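Polymerase subunit PA (Dhori virus, PDB 4CGS) is a subunit of the viral RNA polymerase, of which this is the N-terminal domain, akin to the influenza cap-snatching endonuclease domain, and probably binds RNA. Local coordinates at residues P8-S13 / V151-E156; I61-T66 / D89-K94; E95-Y100 / N118-R123. All blocks are in the same frame, centred on the assembly; numbering follows the deposited sequence.

Contact 1 (P8-S13 / V151-E156); sequences PKSISS and VTIYNE
Glu-156 stretches from the helix of 151-156 to the tight turn at Pro-8 to Ile-11 and presents its carboxylate to two successive backbone N-H groups. Its CB lies 3.8 Å from Ser-10 OG. A chi1 of 178° sets CG anti to the backbone N; the chain runs extended from there, and CD comes within 3.4 Å of Lys-9 N. At the tip the two oxygens divide the work. OE2 takes the N-H of Lys-9 at 2.8 Å on its syn lone pair, while also lying close to Pro-8 CA. OE1 is gripped twice: Ser-10 N comes to it on the syn side at 2.9 Å, and the hydroxyl Ser-10 OG donates to it on the anti side at 2.6 Å. Both donors sit 18° out of the carboxylate plane, and the three bonds together should fix its rotation.

Beneath this polar clasp, Ser-10 CB rests 3.8 Å from Ile-153 CB, and Ile-153 CD1 meets Ile-11 CD1 at 3.6 Å. Pro-8 CB also touches Ile-153 CD1, and these apolar groups run on into helix 31-44 through Ile-36, Cys-39 and Ile-40. The arrangement is that of a carboxylate bound by a type I beta turn: the N-H groups of its two central residues converge on one acidic side chain, pinning the N-terminal loop ahead of helix 13-18 to helix 140-157.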
ATOM      1  N   PRO A   8      13.001   6.745   7.393  1.00  8.09           N
ATOM      2  CA  PRO A   8      13.873   5.647   7.055  1.00  8.87           C
ATOM      3  C   PRO A   8      14.606   5.892   5.718  1.00  9.11           C
ATOM      4  O   PRO A   8      14.076   6.531   4.821  1.00  8.98           O
ATOM      5  CB  PRO A   8      12.913   4.450   6.982  1.00  8.79           C
ATOM      6  CG  PRO A   8      11.731   4.855   7.768  1.00  9.79           C
ATOM      7  CD  PRO A   8      11.601   6.310   7.522  1.00  9.88           C
ATOM      8  N   LYS A   9      15.828   5.391   5.627  1.00  8.37           N
ATOM      9  CA  LYS A   9      16.566   5.477   4.391  1.00  9.79           C
ATOM     10  C   LYS A   9      15.786   4.834   3.242  1.00  8.73           C
ATOM     11  O   LYS A   9      15.887   5.242   2.121  1.00 10.80           O
ATOM     12  CB  LYS A   9      17.913   4.764   4.517  1.00 12.69           C
ATOM     13  CG  LYS A   9      18.916   4.971   3.389  1.00 22.01           C
ATOM     14  CD  LYS A   9      20.117   4.027   3.537  1.00 24.95           C
ATOM     15  CE  LYS A   9      21.476   4.702   3.353  1.00 29.41           C
ATOM     16  NZ  LYS A   9      21.751   4.885   1.903  1.00 37.00           N
ATOM     17  N   SER A  10      15.033   3.795   3.584  1.00  7.73           N
ATOM     18  CA  SER A  10      14.316   3.028   2.587  1.00  8.54           C
ATOM     19  C   SER A  10      13.064   3.660   2.023  1.00  8.61           C
ATOM     20  O   SER A  10      12.423   3.053   1.113  1.00  9.89           O
ATOM     21  CB  SER A  10      13.969   1.632   3.150  1.00 10.78           C
ATOM     22  OG  SER A  10      15.065   0.902   3.638  1.00 14.68           O
ATOM     23  N   ILE A  11      12.626   4.784   2.607  1.00  7.21           N
ATOM     24  CA  ILE A  11      11.476   5.515   2.094  1.00  6.98           C
ATOM     25  C   ILE A  11      12.005   6.682   1.310  1.00  7.80           C
ATOM     26  O   ILE A  11      12.876   7.424   1.771  1.00  7.88           O
ATOM     27  CB  ILE A  11      10.592   6.006   3.239  1.00  7.46           C
ATOM     28  CG1 ILE A  11       9.949   4.862   4.058  1.00  8.78           C
ATOM     29  CG2 ILE A  11       9.461   6.918   2.693  1.00  8.89           C
ATOM     30  CD1 ILE A  11       9.140   3.875   3.225  1.00  9.18           C
ATOM     31  N   SER A  12      11.504   6.846   0.102  1.00  7.33           N
ATOM     32  CA  SER A  12      12.009   8.013  -0.682  1.00  7.73           C
ATOM     33  C   SER A  12      11.635   9.374  -0.056  1.00  7.70           C
ATOM     34  O   SER A  12      10.594   9.521   0.606  1.00  7.54           O
ATOM     35  CB  SER A  12      11.500   7.981  -2.116  1.00  8.19           C
ATOM     36  OG  SER A  12      10.116   8.324  -2.170  1.00  8.35           O
ATOM     37  N   SER A  13      12.468  10.379  -0.244  1.00  8.76           N
ATOM     38  CA  SER A  13      12.190  11.666   0.255  1.00  8.39           C
ATOM     39  C   SER A  13      10.876  12.194  -0.262  1.00  7.09           C
ATOM     40  O   SER A  13      10.153  12.849   0.478  1.00  9.17           O
ATOM     41  CB  SER A  13      13.354  12.643  -0.069  1.00  9.65           C
ATOM     42  OG  SER A  13      14.550  12.242   0.529  1.00 14.92           O
ATOM     43  N   VAL A 151      11.310  -6.239   2.331  1.00  9.26           N
ATOM     44  CA  VAL A 151      12.466  -6.804   2.984  1.00 11.35           C
ATOM     45  C   VAL A 151      13.548  -5.766   3.201  1.00  9.83           C
ATOM     46  O   VAL A 151      14.289  -5.861   4.232  1.00  9.71           O
ATOM     47  CB  VAL A 151      13.003  -7.983   2.135  1.00 14.80           C
ATOM     48  CG1 VAL A 151      14.498  -8.227   2.456  1.00 19.92           C
ATOM     49  CG2 VAL A 151      12.012  -9.176   2.198  1.00 17.85           C
ATOM     50  N   THR A 152      13.716  -4.831   2.318  1.00  9.34           N
ATOM     51  CA  THR A 152      14.671  -3.767   2.508  1.00  8.53           C
ATOM     52  C   THR A 152      14.315  -2.904   3.725  1.00  9.06           C
ATOM     53  O   THR A 152      15.176  -2.661   4.619  1.00  8.30           O
ATOM     54  CB  THR A 152      14.763  -2.863   1.245  1.00 10.35           C
ATOM     55  OG1 THR A 152      15.156  -3.665   0.146  1.00 12.41           O
ATOM     56  CG2 THR A 152      15.758  -1.763   1.417  1.00 13.28           C
ATOM     57  N   ILE A 153      13.093  -2.422   3.809  1.00  7.55           N
ATOM     58  CA  ILE A 153      12.716  -1.623   4.966  1.00  7.36           C
ATOM     59  C   ILE A 153      12.629  -2.418   6.260  1.00  7.00           C
ATOM     60  O   ILE A 153      13.040  -1.953   7.331  1.00  8.37           O
ATOM     61  CB  ILE A 153      11.452  -0.804   4.737  1.00  8.65           C
ATOM     62  CG1 ILE A 153      11.281   0.248   5.861  1.00 10.56           C
ATOM     63  CG2 ILE A 153      10.182  -1.588   4.438  1.00  9.10           C
ATOM     64  CD1 ILE A 153      10.464   1.464   5.508  1.00 13.49           C
ATOM     65  N   TYR A 154      12.236  -3.681   6.202  1.00  7.73           N
ATOM     66  CA  TYR A 154      12.241  -4.578   7.355  1.00  7.75           C
ATOM     67  C   TYR A 154      13.670  -4.710   7.889  1.00  6.64           C
ATOM     68  O   TYR A 154      13.911  -4.550   9.087  1.00  6.78           O
ATOM     69  CB  TYR A 154      11.730  -5.927   6.935  1.00  8.59           C
ATOM     70  CG  TYR A 154      11.726  -6.974   8.004  1.00  9.22           C
ATOM     71  CD1 TYR A 154      10.898  -6.960   9.046  1.00 12.10           C
ATOM     72  CD2 TYR A 154      12.550  -8.098   7.864  1.00 10.00           C
ATOM     73  CE1 TYR A 154      10.852  -8.003   9.984  1.00 13.97           C
ATOM     74  CE2 TYR A 154      12.563  -9.078   8.828  1.00 11.09           C
ATOM     75  CZ  TYR A 154      11.698  -9.033   9.897  1.00 13.26           C
ATOM     76  OH  TYR A 154      11.690 -10.060  10.820  1.00 19.17           O
ATOM     77  N   ASN A 155      14.602  -5.041   7.015  1.00  6.59           N
ATOM     78  CA  ASN A 155      16.002  -5.174   7.442  1.00  6.76           C
ATOM     79  C   ASN A 155      16.606  -3.875   7.969  1.00  7.85           C
ATOM     80  O   ASN A 155      17.426  -3.907   8.882  1.00  8.34           O
ATOM     81  CB  ASN A 155      16.818  -5.851   6.372  1.00  6.49           C
ATOM     82  CG  ASN A 155      16.563  -7.320   6.369  1.00  8.07           C
ATOM     83  OD1 ASN A 155      16.615  -7.950   7.439  1.00  8.46           O
ATOM     84  ND2 ASN A 155      16.298  -7.872   5.150  1.00 14.41           N
ATOM     85  N   GLU A 156      16.213  -2.744   7.430  1.00  7.80           N
ATOM     86  CA  GLU A 156      16.642  -1.431   7.984  1.00  7.72           C
ATOM     87  C   GLU A 156      16.054  -1.247   9.382  1.00  8.58           C
ATOM     88  O   GLU A 156      16.744  -0.810  10.305  1.00  9.41           O
ATOM     89  CB  GLU A 156      16.190  -0.267   7.083  1.00  7.50           C
ATOM     90  CG  GLU A 156      16.609   1.060   7.722  1.00  9.45           C
ATOM     91  CD  GLU A 156      16.116   2.283   6.993  1.00 10.21           C
ATOM     92  OE1 GLU A 156      15.462   2.170   5.919  1.00 10.33           O
ATOM     93  OE2 GLU A 156      16.420   3.384   7.518  1.00 11.52           O
TER

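Contact 2 (I61-T66 / D89-K94); sequences IVNMWT and DLLDLK
Val-62 and Leu-90 lie side by side and point the same way from a non-hydrogen-bonded antiparallel pair. In Val-62, CG1 stands anti to the backbone N (chi1 175°), and it is the other methyl, CG2, that meets Leu-90 CD2 at 3.9 Å. Ile-61 and Leu-91 emerge on the other face of the sheet, their CB atoms 4.2 Å apart. Their backbones make the hydrogen-bonded pair, with Ile-61 N to Leu-91 O at 3.0 Å and Leu-91 N to Ile-61 O at 2.8 Å. Farther along that side, Ile-61 and Leu-93 cross obliquely, with their CD1 methyls 4.1 Å apart.

Where the first strand ends, one carbonyl holds two donors. Asn-63 N reaches Asp-89 O at 2.7 Å from 39° above the carbonyl plane, whereas Met-64 N comes in the plane at a longer 3.3 Å. The chain then reverses in a type II turn from Asn-63 to Thr-66, in which Thr-66 N and OG1 both bond to Asn-63 O.

Helix 68-78 covers the Ile-61 side through Glu-74 and Gln-78, and helix 31-44 meets Val-62 and Met-64 through Tyr-42. On the far flank, Asp-89 and Leu-90 form a classic bulge opposite Val-99 of strand 97-104, and Asp-89 OD2 accepts from Val-101 N of the same strand.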
ATOM      1  N   ILE A  61      -4.808   2.941 -11.737  1.00  7.43           N
ATOM      2  CA  ILE A  61      -4.962   4.293 -11.195  1.00  7.90           C
ATOM      3  C   ILE A  61      -4.746   4.222  -9.705  1.00  7.24           C
ATOM      4  O   ILE A  61      -5.393   3.421  -9.037  1.00  8.81           O
ATOM      5  CB  ILE A  61      -6.369   4.862 -11.504  1.00  8.25           C
ATOM      6  CG1 ILE A  61      -6.556   4.923 -13.039  1.00 10.78           C
ATOM      7  CG2 ILE A  61      -6.545   6.217 -10.869  1.00 11.89           C
ATOM      8  CD1 ILE A  61      -8.007   5.264 -13.464  1.00 16.86           C
ATOM      9  N   VAL A  62      -3.823   4.985  -9.167  1.00  6.49           N
ATOM     10  CA  VAL A  62      -3.588   5.008  -7.741  1.00  6.14           C
ATOM     11  C   VAL A  62      -4.433   6.058  -7.127  1.00  6.77           C
ATOM     12  O   VAL A  62      -4.250   7.246  -7.423  1.00  7.36           O
ATOM     13  CB  VAL A  62      -2.055   5.245  -7.390  1.00  6.76           C
ATOM     14  CG1 VAL A  62      -1.885   5.384  -5.872  1.00  8.74           C
ATOM     15  CG2 VAL A  62      -1.157   4.120  -7.932  1.00  7.93           C
ATOM     16  N   ASN A  63      -5.364   5.670  -6.249  1.00  6.34           N
ATOM     17  CA  ASN A  63      -6.224   6.634  -5.545  1.00  6.42           C
ATOM     18  C   ASN A  63      -5.601   7.045  -4.199  1.00  6.97           C
ATOM     19  O   ASN A  63      -5.990   8.077  -3.655  1.00  6.57           O
ATOM     20  CB  ASN A  63      -7.610   6.000  -5.259  1.00  6.49           C
ATOM     21  CG  ASN A  63      -8.460   5.746  -6.425  1.00  8.33           C
ATOM     22  OD1 ASN A  63      -9.192   4.753  -6.438  1.00  9.73           O
ATOM     23  ND2 ASN A  63      -8.386   6.605  -7.430  1.00  6.41           N
ATOM     24  N   MET A  64      -4.736   6.254  -3.578  1.00  5.76           N
ATOM     25  CA  MET A  64      -4.189   6.625  -2.306  1.00  6.25           C
ATOM     26  C   MET A  64      -3.510   7.966  -2.378  1.00  5.57           C
ATOM     27  O   MET A  64      -2.797   8.273  -3.345  1.00  6.18           O
ATOM     28  CB  MET A  64      -3.224   5.591  -1.810  1.00  5.90           C
ATOM     29  CG  MET A  64      -2.730   5.847  -0.441  1.00  6.10           C
ATOM     30  SD  MET A  64      -1.668   4.501   0.180  1.00  6.26           S
ATOM     31  CE  MET A  64      -1.074   5.215   1.711  1.00  7.00           C
ATOM     32  N   TRP A  65      -3.768   8.770  -1.385  1.00  6.52           N
ATOM     33  CA  TRP A  65      -3.265  10.157  -1.252  1.00  6.18           C
ATOM     34  C   TRP A  65      -3.787  11.115  -2.326  1.00  7.22           C
ATOM     35  O   TRP A  65      -3.211  12.186  -2.497  1.00  7.81           O
ATOM     36  CB  TRP A  65      -1.739  10.183  -1.125  1.00  7.78           C
ATOM     37  CG  TRP A  65      -1.214   9.606   0.142  1.00  5.95           C
ATOM     38  CD1 TRP A  65      -1.870   9.232   1.316  1.00  6.07           C
ATOM     39  CD2 TRP A  65       0.185   9.299   0.384  1.00  5.97           C
ATOM     40  NE1 TRP A  65      -0.966   8.764   2.232  1.00  6.69           N
ATOM     41  CE2 TRP A  65       0.278   8.816   1.748  1.00  5.52           C
ATOM     42  CE3 TRP A  65       1.354   9.469  -0.342  1.00  6.00           C
ATOM     43  CZ2 TRP A  65       1.491   8.450   2.279  1.00  7.48           C
ATOM     44  CZ3 TRP A  65       2.543   9.128   0.237  1.00  6.79           C
ATOM     45  CH2 TRP A  65       2.618   8.608   1.502  1.00  7.17           C
ATOM     46  N   THR A  66      -4.935  10.797  -2.923  1.00  8.37           N
ATOM     47  CA  THR A  66      -5.704  11.690  -3.712  1.00  8.83           C
ATOM     48  C   THR A  66      -7.024  11.976  -3.026  1.00  9.06           C
ATOM     49  O   THR A  66      -7.477  11.195  -2.155  1.00  9.80           O
ATOM     50  CB  THR A  66      -5.962  11.199  -5.132  1.00 11.59           C
ATOM     51  OG1 THR A  66      -6.996  10.179  -5.109  1.00  9.55           O
ATOM     52  CG2 THR A  66      -4.631  10.687  -5.801  1.00 10.37           C
ATOM     53  N   ASP A  89      -7.514   1.644  -2.917  1.00  5.01           N
ATOM     54  CA  ASP A  89      -6.193   2.251  -3.076  1.00  5.99           C
ATOM     55  C   ASP A  89      -5.710   2.333  -4.515  1.00  4.61           C
ATOM     56  O   ASP A  89      -5.054   3.288  -4.916  1.00  5.60           O
ATOM     57  CB  ASP A  89      -5.182   1.491  -2.156  1.00  6.06           C
ATOM     58  CG  ASP A  89      -5.555   1.584  -0.729  1.00  6.96           C
ATOM     59  OD1 ASP A  89      -5.693   2.775  -0.252  1.00  8.30           O
ATOM     60  OD2 ASP A  89      -5.664   0.553  -0.053  1.00  7.58           O
ATOM     61  N   LEU A  90      -6.103   1.329  -5.316  1.00  5.61           N
ATOM     62  CA  LEU A  90      -5.858   1.340  -6.724  1.00  5.35           C
ATOM     63  C   LEU A  90      -7.103   0.846  -7.498  1.00  5.68           C
ATOM     64  O   LEU A  90      -7.887   0.061  -6.986  1.00  6.15           O
ATOM     65  CB  LEU A  90      -4.652   0.476  -7.183  1.00  5.60           C
ATOM     66  CG  LEU A  90      -3.329   0.569  -6.466  1.00  5.70           C
ATOM     67  CD1 LEU A  90      -3.269  -0.381  -5.268  1.00  7.24           C
ATOM     68  CD2 LEU A  90      -2.163   0.350  -7.425  1.00  7.55           C
ATOM     69  N   LEU A  91      -7.269   1.303  -8.740  1.00  6.17           N
ATOM     70  CA  LEU A  91      -8.149   0.712  -9.693  1.00  6.48           C
ATOM     71  C   LEU A  91      -7.314  -0.120 -10.675  1.00  5.89           C
ATOM     72  O   LEU A  91      -6.380   0.420 -11.253  1.00  7.48           O
ATOM     73  CB  LEU A  91      -8.971   1.754 -10.393  1.00  7.26           C
ATOM     74  CG  LEU A  91      -9.788   2.741  -9.599  1.00  7.08           C
ATOM     75  CD1 LEU A  91     -10.557   3.666 -10.528  1.00 10.56           C
ATOM     76  CD2 LEU A  91     -10.667   2.017  -8.572  1.00  8.26           C
ATOM     77  N   ASP A  92      -7.654  -1.406 -10.862  1.00  6.91           N
ATOM     78  CA  ASP A  92      -6.980  -2.273 -11.777  1.00  6.81           C
ATOM     79  C   ASP A  92      -7.843  -2.287 -13.047  1.00  6.98           C
ATOM     80  O   ASP A  92      -8.934  -2.869 -13.053  1.00  8.24           O
ATOM     81  CB  ASP A  92      -6.886  -3.657 -11.178  1.00  7.57           C
ATOM     82  CG  ASP A  92      -6.246  -4.667 -12.098  1.00  9.08           C
ATOM     83  OD1 ASP A  92      -6.115  -4.450 -13.307  1.00  9.08           O
ATOM     84  OD2 ASP A  92      -5.840  -5.757 -11.581  1.00  9.97           O
ATOM     85  N   LEU A  93      -7.387  -1.590 -14.085  1.00  7.85           N
ATOM     86  CA  LEU A  93      -8.186  -1.423 -15.291  1.00  8.45           C
ATOM     87  C   LEU A  93      -8.174  -2.673 -16.188  1.00  8.81           C
ATOM     88  O   LEU A  93      -9.008  -2.839 -17.128  1.00 10.70           O
ATOM     89  CB  LEU A  93      -7.702  -0.205 -16.043  1.00  7.80           C
ATOM     90  CG  LEU A  93      -7.622   1.112 -15.255  1.00  8.98           C
ATOM     91  CD1 LEU A  93      -7.232   2.285 -16.152  1.00 11.39           C
ATOM     92  CD2 LEU A  93      -8.976   1.349 -14.580  1.00 10.25           C
ATOM     93  N   LYS A  94      -7.241  -3.573 -15.945  1.00  9.15           N
ATOM     94  CA  LYS A  94      -7.183  -4.878 -16.705  1.00 10.15           C
ATOM     95  C   LYS A  94      -8.212  -5.802 -16.158  1.00 11.49           C
ATOM     96  O   LYS A  94      -9.057  -6.315 -16.927  1.00 12.51           O
ATOM     97  CB  LYS A  94      -5.783  -5.443 -16.663  1.00 10.04           C
ATOM     98  CG  LYS A  94      -5.699  -6.807 -17.277  1.00 11.43           C
ATOM     99  CD  LYS A  94      -4.323  -7.389 -17.027  1.00 16.00           C
ATOM    100  CE  LYS A  94      -4.188  -8.789 -17.576  1.00 21.11           C
ATOM    101  NZ  LYS A  94      -2.876  -9.306 -17.152  1.00 29.31           N
TER

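Contact 3 (E95-Y100 / N118-R123); sequences ERKGVY and NEIFVR
Residues 97-100 and 119-123 pair as neighbouring parallel strands, the second being the outermost of the mixed sheet on this side. Four backbone hydrogen bonds alternate along the pair: Gly-98 N to Asn-118 O, Ile-120 N to Gly-98 O, Tyr-100 N to Ile-120 O and Val-122 N to Tyr-100 O.

Tyr-100 carries most of the side-chain contact on one face. A chi1 of -57° sets its CG anti to the carbonyl carbon, where it lies 4.0 Å from Phe-121 CZ. The two rings form an offset stack, centroids 4.5 Å apart and planes inclined by 23°. The overlap is through Tyr-100 CD1, which lies over the Phe-121 face near its rim, 3.5 Å from CE1 of that ring. Tyr-100 CB adds a CH-pi contact over the same ring, 4.1 Å from the centroid. Glu-119 borders the tyrosine as well: its CB sits at the ring edge, in plane, and its OE2 accepts from Tyr-100 OH at 2.7 Å. The hydroxyl approaches from 41° out of the carboxylate plane. The other oxygen, OE1, is engaged by Arg-84 in a salt bridge and by Ala-116 N, so both oxygens of this buried carboxylate have partners.

On the face carrying Val-99 and Ile-120, Val-99 CG1 meets Val-122 CG2 at 3.8 Å, and Ile-120 CG1 lies 3.9 Å from Lys-97 CG. Helix 132-137 packs against this valine and isoleucine side, with Tyr-137 touching Val-99, Ile-120 and Val-122, while strand 90-92 flanks Val-99 through Leu-90 and Asp-92.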
ATOM      1  N   GLU A  95      -8.152  -6.046 -14.877  1.00 11.31           N
ATOM      2  CA  GLU A  95      -9.042  -7.006 -14.203  1.00 11.92           C
ATOM      3  C   GLU A  95     -10.403  -6.394 -13.832  1.00 11.93           C
ATOM      4  O   GLU A  95     -11.341  -7.144 -13.494  1.00 13.44           O
ATOM      5  CB  GLU A  95      -8.346  -7.624 -12.979  1.00 13.93           C
ATOM      6  CG  GLU A  95      -7.109  -8.423 -13.344  1.00 15.03           C
ATOM      7  CD  GLU A  95      -7.367  -9.568 -14.272  1.00 18.28           C
ATOM      8  OE1 GLU A  95      -8.496 -10.068 -14.255  1.00 23.91           O
ATOM      9  OE2 GLU A  95      -6.424  -9.950 -14.990  1.00 21.34           O
ATOM     10  N   ARG A  96     -10.526  -5.058 -13.890  1.00  9.69           N
ATOM     11  CA  ARG A  96     -11.773  -4.370 -13.530  1.00 10.78           C
ATOM     12  C   ARG A  96     -12.061  -4.645 -12.038  1.00 10.77           C
ATOM     13  O   ARG A  96     -13.159  -5.069 -11.687  1.00 11.14           O
ATOM     14  CB  ARG A  96     -12.954  -4.771 -14.424  1.00 14.08           C
ATOM     15  CG  ARG A  96     -12.649  -4.690 -15.902  1.00 17.42           C
ATOM     16  CD  ARG A  96     -12.669  -3.206 -16.322  1.00 17.25           C
ATOM     17  NE  ARG A  96     -13.994  -2.615 -16.013  1.00 22.33           N
ATOM     18  CZ  ARG A  96     -14.284  -1.327 -16.085  1.00 19.17           C
ATOM     19  NH1 ARG A  96     -13.339  -0.486 -16.409  1.00 18.12           N
ATOM     20  NH2 ARG A  96     -15.503  -0.875 -15.698  1.00 17.26           N
ATOM     21  N   LYS A  97     -11.079  -4.325 -11.206  1.00 11.04           N
ATOM     22  CA  LYS A  97     -11.169  -4.579  -9.770  1.00 10.66           C
ATOM     23  C   LYS A  97     -10.707  -3.313  -9.031  1.00  8.20           C
ATOM     24  O   LYS A  97      -9.840  -2.574  -9.560  1.00  8.94           O
ATOM     25  CB  LYS A  97     -10.260  -5.715  -9.331  1.00 13.41           C
ATOM     26  CG  LYS A  97     -10.411  -7.077  -9.969  1.00 18.06           C
ATOM     27  CD  LYS A  97     -11.546  -7.881  -9.445  1.00 17.65           C
ATOM     28  CE  LYS A  97     -11.748  -9.185 -10.168  1.00 19.98           C
ATOM     29  NZ  LYS A  97     -12.999  -9.832  -9.746  1.00 26.28           N
ATOM     30  N   GLY A  98     -11.203  -3.144  -7.814  1.00  6.85           N
ATOM     31  CA  GLY A  98     -10.667  -2.202  -6.891  1.00  8.02           C
ATOM     32  C   GLY A  98      -9.714  -2.945  -5.976  1.00  6.34           C
ATOM     33  O   GLY A  98     -10.078  -3.998  -5.451  1.00  7.42           O
ATOM     34  N   VAL A  99      -8.554  -2.396  -5.760  1.00  6.36           N
ATOM     35  CA  VAL A  99      -7.507  -3.024  -4.972  1.00  6.20           C
ATOM     36  C   VAL A  99      -7.321  -2.244  -3.689  1.00  5.82           C
ATOM     37  O   VAL A  99      -7.080  -1.062  -3.706  1.00  6.97           O
ATOM     38  CB  VAL A  99      -6.178  -3.118  -5.760  1.00  5.69           C
ATOM     39  CG1 VAL A  99      -5.117  -3.841  -4.913  1.00  8.03           C
ATOM     40  CG2 VAL A  99      -6.374  -3.799  -7.109  1.00  8.33           C
ATOM     41  N   TYR A 100      -7.354  -2.952  -2.556  1.00  5.20           N
ATOM     42  CA  TYR A 100      -7.079  -2.363  -1.246  1.00  5.75           C
ATOM     43  C   TYR A 100      -5.758  -2.989  -0.789  1.00  6.76           C
ATOM     44  O   TYR A 100      -5.575  -4.196  -0.960  1.00  9.08           O
ATOM     45  CB  TYR A 100      -8.177  -2.664  -0.275  1.00  8.15           C
ATOM     46  CG  TYR A 100      -9.579  -2.218  -0.700  1.00  7.61           C
ATOM     47  CD1 TYR A 100     -10.316  -3.039  -1.478  1.00 10.25           C
ATOM     48  CD2 TYR A 100     -10.123  -0.984  -0.311  1.00  8.83           C
ATOM     49  CE1 TYR A 100     -11.597  -2.724  -1.917  1.00 10.95           C
ATOM     50  CE2 TYR A 100     -11.441  -0.629  -0.737  1.00  9.08           C
ATOM     51  CZ  TYR A 100     -12.125  -1.542  -1.510  1.00  9.34           C
ATOM     52  OH  TYR A 100     -13.434  -1.252  -1.969  1.00 10.98           O
ATOM     53  N   ASN A 118     -15.884  -7.611  -7.196  1.00  9.03           N
ATOM     54  CA  ASN A 118     -15.062  -6.633  -7.886  1.00  8.28           C
ATOM     55  C   ASN A 118     -13.895  -6.058  -7.071  1.00  7.93           C
ATOM     56  O   ASN A 118     -13.278  -5.067  -7.477  1.00  8.71           O
ATOM     57  CB  ASN A 118     -15.903  -5.487  -8.484  1.00 10.24           C
ATOM     58  CG  ASN A 118     -16.495  -4.545  -7.456  1.00 11.34           C
ATOM     59  OD1 ASN A 118     -16.478  -4.792  -6.278  1.00 10.96           O
ATOM     60  ND2 ASN A 118     -17.075  -3.455  -7.934  1.00 13.75           N
ATOM     61  N   GLU A 119     -13.575  -6.712  -5.964  1.00  7.33           N
ATOM     62  CA  GLU A 119     -12.503  -6.239  -5.050  1.00  6.67           C
ATOM     63  C   GLU A 119     -11.388  -7.256  -4.905  1.00  6.20           C
ATOM     64  O   GLU A 119     -11.636  -8.489  -4.846  1.00  8.41           O
ATOM     65  CB  GLU A 119     -13.074  -5.947  -3.653  1.00  8.11           C
ATOM     66  CG  GLU A 119     -14.122  -4.822  -3.607  1.00  8.30           C
ATOM     67  CD  GLU A 119     -14.707  -4.615  -2.200  1.00  7.89           C
ATOM     68  OE1 GLU A 119     -14.803  -5.638  -1.501  1.00 10.94           O
ATOM     69  OE2 GLU A 119     -15.020  -3.465  -1.920  1.00  9.97           O
ATOM     70  N   ILE A 120     -10.186  -6.758  -4.708  1.00  7.15           N
ATOM     71  CA  ILE A 120      -9.017  -7.525  -4.360  1.00  8.34           C
ATOM     72  C   ILE A 120      -8.365  -6.859  -3.150  1.00  6.88           C
ATOM     73  O   ILE A 120      -8.077  -5.673  -3.153  1.00  8.74           O
ATOM     74  CB  ILE A 120      -7.971  -7.560  -5.533  1.00 11.60           C
ATOM     75  CG1 ILE A 120      -8.547  -8.269  -6.719  1.00 15.79           C
ATOM     76  CG2 ILE A 120      -6.616  -8.149  -4.993  1.00 13.13           C
ATOM     77  CD1 ILE A 120      -8.736  -9.737  -6.548  1.00 17.92           C
ATOM     78  N   PHE A 121      -8.034  -7.630  -2.112  1.00  7.91           N
ATOM     79  CA  PHE A 121      -7.322  -7.128  -0.951  1.00  8.19           C
ATOM     80  C   PHE A 121      -5.894  -7.722  -0.947  1.00  8.46           C
ATOM     81  O   PHE A 121      -5.681  -8.831  -0.552  1.00 10.16           O
ATOM     82  CB  PHE A 121      -8.075  -7.513   0.338  1.00 11.33           C
ATOM     83  CG  PHE A 121      -9.296  -6.634   0.687  1.00 14.35           C
ATOM     84  CD1 PHE A 121     -10.407  -6.669  -0.138  1.00 19.39           C
ATOM     85  CD2 PHE A 121      -9.321  -5.772   1.791  1.00 19.33           C
ATOM     86  CE1 PHE A 121     -11.535  -5.940   0.129  1.00 20.65           C
ATOM     87  CE2 PHE A 121     -10.437  -4.990   2.021  1.00 18.66           C
ATOM     88  CZ  PHE A 121     -11.561  -5.106   1.202  1.00 19.61           C
ATOM     89  N   VAL A 122      -4.942  -6.877  -1.311  1.00  6.74           N
ATOM     90  CA  VAL A 122      -3.496  -7.188  -1.204  1.00  6.90           C
ATOM     91  C   VAL A 122      -3.132  -7.074   0.247  1.00  6.80           C
ATOM     92  O   VAL A 122      -3.283  -5.984   0.881  1.00  8.36           O
ATOM     93  CB  VAL A 122      -2.663  -6.235  -2.090  1.00  6.80           C
ATOM     94  CG1 VAL A 122      -1.203  -6.243  -1.712  1.00  8.30           C
ATOM     95  CG2 VAL A 122      -2.899  -6.570  -3.584  1.00  8.94           C
ATOM     96  N   ARG A 123      -2.581  -8.171   0.789  0.60  6.35           N
ATOM     97  CA  ARG A 123      -2.295  -8.293   2.220  0.60  6.76           C
ATOM     98  C   ARG A 123      -0.877  -8.790   2.375  0.60  6.05           C
ATOM     99  O   ARG A 123      -0.539  -9.901   1.968  0.60  8.15           O
ATOM    100  CB  ARG A 123      -3.259  -9.235   2.955  0.60  7.75           C
ATOM    101  CG  ARG A 123      -4.668  -8.634   3.207  0.60  9.09           C
ATOM    102  CD  ARG A 123      -5.545  -9.667   3.905  0.60 10.01           C
ATOM    103  NE  ARG A 123      -6.711  -9.089   4.620  0.60 10.31           N
ATOM    104  CZ  ARG A 123      -8.008  -9.282   4.319  0.60  9.51           C
ATOM    105  NH1 ARG A 123      -8.365 -10.030   3.258  0.60 11.67           N
ATOM    106  NH2 ARG A 123      -8.966  -8.767   5.129  0.60 10.28           N
TER
HETATM  107  O   HOH W   1     -12.514 -10.894  -6.587  1.00 22.87           O

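Overall arrangement
Contacts 2 and 3 are two seams of one sheet, their centres 10 Å apart. Strand 90-92 borders strand 97-104, and probable hydrogen bonds of 2.8 Å join Asp-92 N to Lys-97 O and Val-99 N to Leu-90 O. Contact 1 stands apart across the chain's centre, its own centre 23 Å from that of contact 2 and 26 Å from that of contact 3; contacts 2 and 3 both lie within the long chain segment whose ends contact 1 brings together. Helix 31-44 bridges the gap, packing on Pro-8 at contact 1 and on Met-64 at contact 2. A glycerol, probably from the crystallisation liquor, lies about 3 Å from the Val-62 side chain.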